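Probable intron-encoded endonuclease 1 (Wickerhamomyces canadensis, PDB 6X1J) cleaves a specific DNA target as the LAGLIDADG homing endonuclease I-WcaI, serving the homing of an intron in the mitochondrial 21S rRNA gene. Local coordinates at a contact of chain A with DNA. Numbering follows the deposited sequence.

Site 1: a contact of chain A with DNA. Residues 49, 51, 53, 123. With nucleotides of chain B.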
loop_
_atom_site.group_PDB
_atom_site.type_symbol
_atom_site.label_atom_id
_atom_site.label_comp_id
_atom_site.label_asym_id
_atom_site.label_seq_id
_atom_site.Cartn_x
_atom_site.Cartn_y
_atom_site.Cartn_z
ATOM N N TYR A 49 -3.158 0.638 6.732
ATOM C CA TYR A 49 -2.946 0.805 8.194
ATOM C C TYR A 49 -2.333 -0.500 8.705
ATOM O O TYR A 49 -3.010 -1.564 8.609
ATOM C CB TYR A 49 -4.278 1.150 8.854
ATOM C CG TYR A 49 -4.264 1.419 10.327
ATOM C CD1 TYR A 49 -3.096 1.529 11.061
ATOM C CD2 TYR A 49 -5.461 1.616 10.989
ATOM C CE1 TYR A 49 -3.119 1.836 12.420
ATOM C CE2 TYR A 49 -5.500 1.908 12.343
ATOM C CZ TYR A 49 -4.328 2.024 13.065
ATOM O OH TYR A 49 -4.389 2.308 14.400
ATOM N N LYS A 51 -1.225 -1.981 11.955
ATOM C CA LYS A 51 -1.828 -1.590 13.258
ATOM C C LYS A 51 -1.367 -2.557 14.358
ATOM O O LYS A 51 -1.577 -3.780 14.226
ATOM C CB LYS A 51 -3.350 -1.600 13.125
ATOM C CG LYS A 51 -4.149 -1.213 14.366
ATOM C CD LYS A 51 -5.601 -1.585 14.186
ATOM C CE LYS A 51 -6.470 -1.336 15.395
ATOM N NZ LYS A 51 -6.751 0.104 15.569
ATOM N N LEU A 53 -1.746 -1.588 18.522
ATOM C CA LEU A 53 -1.955 -0.843 19.787
ATOM C C LEU A 53 -1.539 -1.744 20.963
ATOM O O LEU A 53 -1.077 -2.894 20.732
ATOM C CB LEU A 53 -3.430 -0.439 19.883
ATOM C CG LEU A 53 -3.838 0.853 19.172
ATOM C CD1 LEU A 53 -2.900 1.219 18.022
ATOM C CD2 LEU A 53 -5.266 0.761 18.671
ATOM N N HIS A 123 3.613 5.159 16.768
ATOM C CA HIS A 123 2.338 5.157 15.990
ATOM C C HIS A 123 2.385 6.125 14.791
ATOM O O HIS A 123 1.306 6.544 14.348
ATOM C CB HIS A 123 1.146 5.460 16.918
ATOM C CG HIS A 123 0.928 4.410 17.954
ATOM N ND1 HIS A 123 1.356 4.555 19.264
ATOM C CD2 HIS A 123 0.373 3.183 17.869
ATOM C CE1 HIS A 123 1.056 3.467 19.943
ATOM N NE2 HIS A 123 0.447 2.615 19.112
ATOM P P DA B 16 -1.493 5.590 8.979
ATOM O OP1 DA B 16 -0.218 6.331 9.098
ATOM O OP2 DA B 16 -1.460 4.127 9.064
ATOM O "O5'" DA B 16 -2.522 6.225 10.021
ATOM C "C5'" DA B 16 -3.026 5.373 11.066
ATOM C "C4'" DA B 16 -3.993 6.089 11.982
ATOM O "O4'" DA B 16 -5.300 6.125 11.370
ATOM C "C3'" DA B 16 -4.157 5.336 13.298
ATOM O "O3'" DA B 16 -3.393 6.058 14.265
ATOM C "C2'" DA B 16 -5.650 5.351 13.569
ATOM C "C1'" DA B 16 -6.311 5.914 12.322
ATOM N N9 DA B 16 -7.364 5.120 11.690
ATOM C C8 DA B 16 -7.300 4.188 10.681
ATOM N N7 DA B 16 -8.471 3.709 10.328
ATOM C C5 DA B 16 -9.361 4.357 11.176
ATOM C C6 DA B 16 -10.761 4.309 11.300
ATOM N N6 DA B 16 -11.555 3.541 10.545
ATOM N N1 DA B 16 -11.332 5.106 12.226
ATOM C C2 DA B 16 -10.550 5.896 12.968
ATOM N N3 DA B 16 -9.236 6.047 12.928
ATOM C C4 DA B 16 -8.694 5.240 12.004
ATOM P P DG B 17 -2.901 5.376 15.618
ATOM O OP1 DG B 17 -1.831 6.233 16.166
ATOM O OP2 DG B 17 -2.660 3.945 15.370
ATOM O "O5'" DG B 17 -4.184 5.431 16.566
ATOM C "C5'" DG B 17 -4.926 6.631 16.842
ATOM C "C4'" DG B 17 -6.252 6.273 17.473
ATOM O "O4'" DG B 17 -7.214 5.729 16.517
ATOM C "C3'" DG B 17 -6.144 5.240 18.601
ATOM O "O3'" DG B 17 -6.933 5.611 19.739
ATOM C "C2'" DG B 17 -6.727 3.981 17.989
ATOM C "C1'" DG B 17 -7.806 4.571 17.104
ATOM N N9 DG B 17 -8.275 3.675 16.055
ATOM C C8 DG B 17 -7.488 2.891 15.247
ATOM N N7 DG B 17 -8.179 2.145 14.429
ATOM C C5 DG B 17 -9.500 2.429 14.735
ATOM C C6 DG B 17 -10.698 1.912 14.185
ATOM O O6 DG B 17 -10.834 1.076 13.284
ATOM N N1 DG B 17 -11.821 2.465 14.792
ATOM C C2 DG B 17 -11.797 3.406 15.793
ATOM N N2 DG B 17 -12.999 3.820 16.240
ATOM N N3 DG B 17 -10.683 3.904 16.311
ATOM C C4 DG B 17 -9.578 3.364 15.746
ATOM P P DG B 18 -6.743 4.888 21.211
ATOM O OP1 DG B 18 -6.632 5.990 22.194
ATOM O OP2 DG B 18 -5.671 3.837 21.141
ATOM O "O5'" DG B 18 -8.174 4.225 21.411
ATOM C "C5'" DG B 18 -9.352 5.033 21.197
ATOM C "C4'" DG B 18 -10.567 4.160 21.007
ATOM O "O4'" DG B 18 -10.580 3.541 19.687
ATOM C "C3'" DG B 18 -10.702 3.014 22.020
ATOM O "O3'" DG B 18 -12.086 2.838 22.314
ATOM C "C2'" DG B 18 -10.301 1.795 21.220
ATOM C "C1'" DG B 18 -10.902 2.180 19.875
ATOM N N9 DG B 18 -10.444 1.380 18.746
ATOM C C8 DG B 18 -9.174 0.939 18.463
ATOM N N7 DG B 18 -9.139 0.086 17.474
ATOM C C5 DG B 18 -10.469 -0.081 17.118
ATOM C C6 DG B 18 -11.066 -0.908 16.132
ATOM O O6 DG B 18 -10.521 -1.662 15.314
ATOM N N1 DG B 18 -12.449 -0.815 16.162
ATOM C C2 DG B 18 -13.167 -0.006 16.998
ATOM N N2 DG B 18 -14.491 -0.024 16.844
ATOM N N3 DG B 18 -12.628 0.776 17.907
ATOM C C4 DG B 18 -11.286 0.690 17.913
#

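Site 2: a contact of chain A with DNA. Residues 16, 18-20. With nucleotides of chain B.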
loop_
_atom_site.group_PDB
_atom_site.type_symbol
_atom_site.label_atom_id
_atom_site.label_comp_id
_atom_site.label_asym_id
_atom_site.label_seq_id
_atom_site.Cartn_x
_atom_site.Cartn_y
_atom_site.Cartn_z
ATOM N N GLY A 16 -16.402 -16.737 17.097
ATOM C CA GLY A 16 -15.939 -15.703 18.046
ATOM C C GLY A 16 -14.421 -15.594 18.032
ATOM O O GLY A 16 -13.717 -16.564 17.722
ATOM N N ASN A 18 -11.888 -15.571 19.972
ATOM C CA ASN A 18 -10.949 -16.336 20.840
ATOM C C ASN A 18 -11.071 -17.829 20.567
ATOM O O ASN A 18 -10.452 -18.589 21.302
ATOM C CB ASN A 18 -11.128 -16.047 22.329
ATOM C CG ASN A 18 -9.823 -16.087 23.100
ATOM O OD1 ASN A 18 -8.795 -16.524 22.595
ATOM N ND2 ASN A 18 -9.840 -15.612 24.331
ATOM N N SER A 19 -11.797 -18.230 19.529
ATOM C CA SER A 19 -11.941 -19.656 19.151
ATOM C C SER A 19 -10.563 -20.274 18.877
ATOM O O SER A 19 -9.725 -19.645 18.208
ATOM C CB SER A 19 -12.879 -19.837 17.985
ATOM O OG SER A 19 -14.098 -19.140 18.204
ATOM N N LYS A 20 -10.376 -21.482 19.400
ATOM C CA LYS A 20 -9.179 -22.347 19.289
ATOM C C LYS A 20 -8.863 -22.648 17.818
ATOM O O LYS A 20 -7.651 -22.586 17.440
ATOM C CB LYS A 20 -9.475 -23.663 20.014
ATOM C CG LYS A 20 -8.285 -24.581 20.257
ATOM C CD LYS A 20 -7.667 -24.426 21.640
ATOM C CE LYS A 20 -6.822 -25.619 22.045
ATOM N NZ LYS A 20 -6.008 -26.152 20.926
ATOM P P DT B 23 -18.839 -17.824 19.936
ATOM O OP1 DT B 23 -18.483 -18.496 18.676
ATOM O OP2 DT B 23 -20.130 -18.122 20.570
ATOM O "O5'" DT B 23 -17.672 -18.090 20.981
ATOM C "C5'" DT B 23 -17.138 -19.422 21.111
ATOM C "C4'" DT B 23 -15.701 -19.333 21.555
ATOM O "O4'" DT B 23 -15.491 -18.082 22.246
ATOM C "C3'" DT B 23 -15.239 -20.425 22.518
ATOM O "O3'" DT B 23 -13.964 -20.857 22.026
ATOM C "C2'" DT B 23 -15.240 -19.719 23.867
ATOM C "C1'" DT B 23 -14.833 -18.321 23.475
ATOM N N1 DT B 23 -15.180 -17.217 24.385
ATOM C C2 DT B 23 -14.164 -16.559 25.053
ATOM O O2 DT B 23 -12.994 -16.895 24.984
ATOM N N3 DT B 23 -14.576 -15.509 25.833
ATOM C C4 DT B 23 -15.871 -15.053 25.996
ATOM O O4 DT B 23 -16.091 -14.101 26.736
ATOM C C5 DT B 23 -16.881 -15.772 25.243
ATOM C C7 DT B 23 -18.316 -15.368 25.375
ATOM C C6 DT B 23 -16.485 -16.789 24.468
ATOM P P DA B 24 -13.499 -22.383 22.150
ATOM O OP1 DA B 24 -12.842 -22.811 20.886
ATOM O OP2 DA B 24 -14.634 -23.169 22.689
ATOM O "O5'" DA B 24 -12.356 -22.300 23.238
ATOM C "C5'" DA B 24 -12.480 -21.279 24.206
ATOM C "C4'" DA B 24 -11.266 -21.237 25.092
ATOM O "O4'" DA B 24 -11.415 -20.026 25.859
ATOM C "C3'" DA B 24 -11.227 -22.376 26.107
ATOM O "O3'" DA B 24 -9.880 -22.730 26.444
ATOM C "C2'" DA B 24 -12.033 -21.824 27.268
ATOM C "C1'" DA B 24 -11.774 -20.324 27.193
ATOM N N9 DA B 24 -12.936 -19.504 27.520
ATOM C C8 DA B 24 -14.246 -19.595 27.111
ATOM N N7 DA B 24 -15.021 -18.662 27.611
ATOM C C5 DA B 24 -14.160 -17.895 28.384
ATOM C C6 DA B 24 -14.359 -16.752 29.176
ATOM N N6 DA B 24 -15.539 -16.152 29.338
ATOM N N1 DA B 24 -13.286 -16.238 29.813
ATOM C C2 DA B 24 -12.100 -16.838 29.664
ATOM N N3 DA B 24 -11.788 -17.918 28.954
ATOM C C4 DA B 24 -12.874 -18.401 28.330
#

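Site 1: a contact of chain A with DNA
Tyr49 lays its phenol ring between Lys51, two residues along the same strand, and the DNA backbone. One face is covered near the rim by Lys51 CB, 3.5 Å above the plane. Over the opposite face stands the C5' methylene of the DA16 deoxyribose, 3.9 Å from the ring centroid, in a CH-pi contact. The purine carbon C8 of DG17 meets the edge in the ring plane, with Tyr49 CE2 3.7 Å from it. CG is anti to the backbone N (chi1 -177°), which carries the ring outward until its hydroxyl, OH, gives a 2.6 Å hydrogen bond to OP2 of the DG17 phosphate. An alanine here would probably leave that phosphate oxygen without its donor and open a gap between the DA16 sugar and the lysine chain. Beyond CB, the extended Lys51 chain passes below the hydroxyl and past it, turning only at its last torsion (chi4 75°) to set the ammonium NZ between the planes of two successive guanines. NZ hydrogen-bonds to DG18 N7 on the major-groove Hoogsteen edge at 3.1 Å. It also comes within 2.7 Å of DG17 N7, but from above the base plane, a tilted and strained approach that is at best a poor hydrogen bond. The lysine thus probably favours purines at these positions; a weak bond back to the tyrosine hydroxyl links the two residues. Leu53 supplies the apolar component: its CD2 methyl rests 3.6 Å from C2' of the DG17 sugar, while CD1 comes 3.8 Å from DG17 OP2. His123 approaches the same phosphate, presenting CB toward OP1 and the CD2 corner of its imidazole toward OP2. Backbone grip and base contact are thus combined on strand 49-51 and the loop after it, with His123 from a separate loop, just beyond the potassium-binding Asp47 that closes the first LAGLIDADG motif. The site is likely to fix the recognition sequence on the enzyme and may contribute to its reading, mainly through DG18 N7.

Site 2: a contact of chain A with DNA
The loop that leads into helix 20-26, together with the first turn of that helix, offers backbone N-H groups to two successive phosphates of the DNA. Gly16 N donates to OP1 of the DT23 phosphate at 3.1 Å. One phosphate further on, Lys20 N hydrogen-bonds to DA24 OP1, 3.2 Å away. That bond is almost straight, with 173° at the hydrogen. Because Lys20 opens the helix, this phosphate lies at the helix's N-terminal end, where the helix dipole may add some attraction for its negative charge. Ser19 stands directly before the helix and braces the loop from within: OG, beside the backbone N (chi1 -50°), turns back toward Gly16. It donates a 2.6 Å hydrogen bond to Gly16 O. The hydroxyl meets that oxygen tilted 27° from the carbonyl plane. This tie joins the two stretches that hold the phosphates, and OG also faces C4' of the DT23 sugar at 3.7 Å. Asn18 instead reaches toward the O2 tip of the thymine in the minor groove, tilted out of the base plane. Its CB lies 3.4 Å from DT23 O2, with the amide ND2 near the same oxygen, a packing contact more than a firm reading of the base. Since the bonded groups are main-chain amides and phosphate oxygens, the grip should depend little on sequence. The site sits near the N-terminus, on a loop and short helix ahead of helix 34-45.

About 23 Å separates the C-alpha centres of site 1 and site 2, and no residue or secondary-structure element belongs to both. What joins them is the DNA: both lie on chain B, with site 1 at nucleotides 16 to 18 and site 2 at 23 and 24. From site 2 the chain runs through helix 20-26 and the LAGLIDADG helix 34-45, past the potassium-binding Gly46 and Asp47, to strand 49-51, while His123 joins site 1 from a distant loop. Site 1 combines phosphate grip with base contact, while site 2 seems to add mainly sequence-independent anchoring further along the same strand.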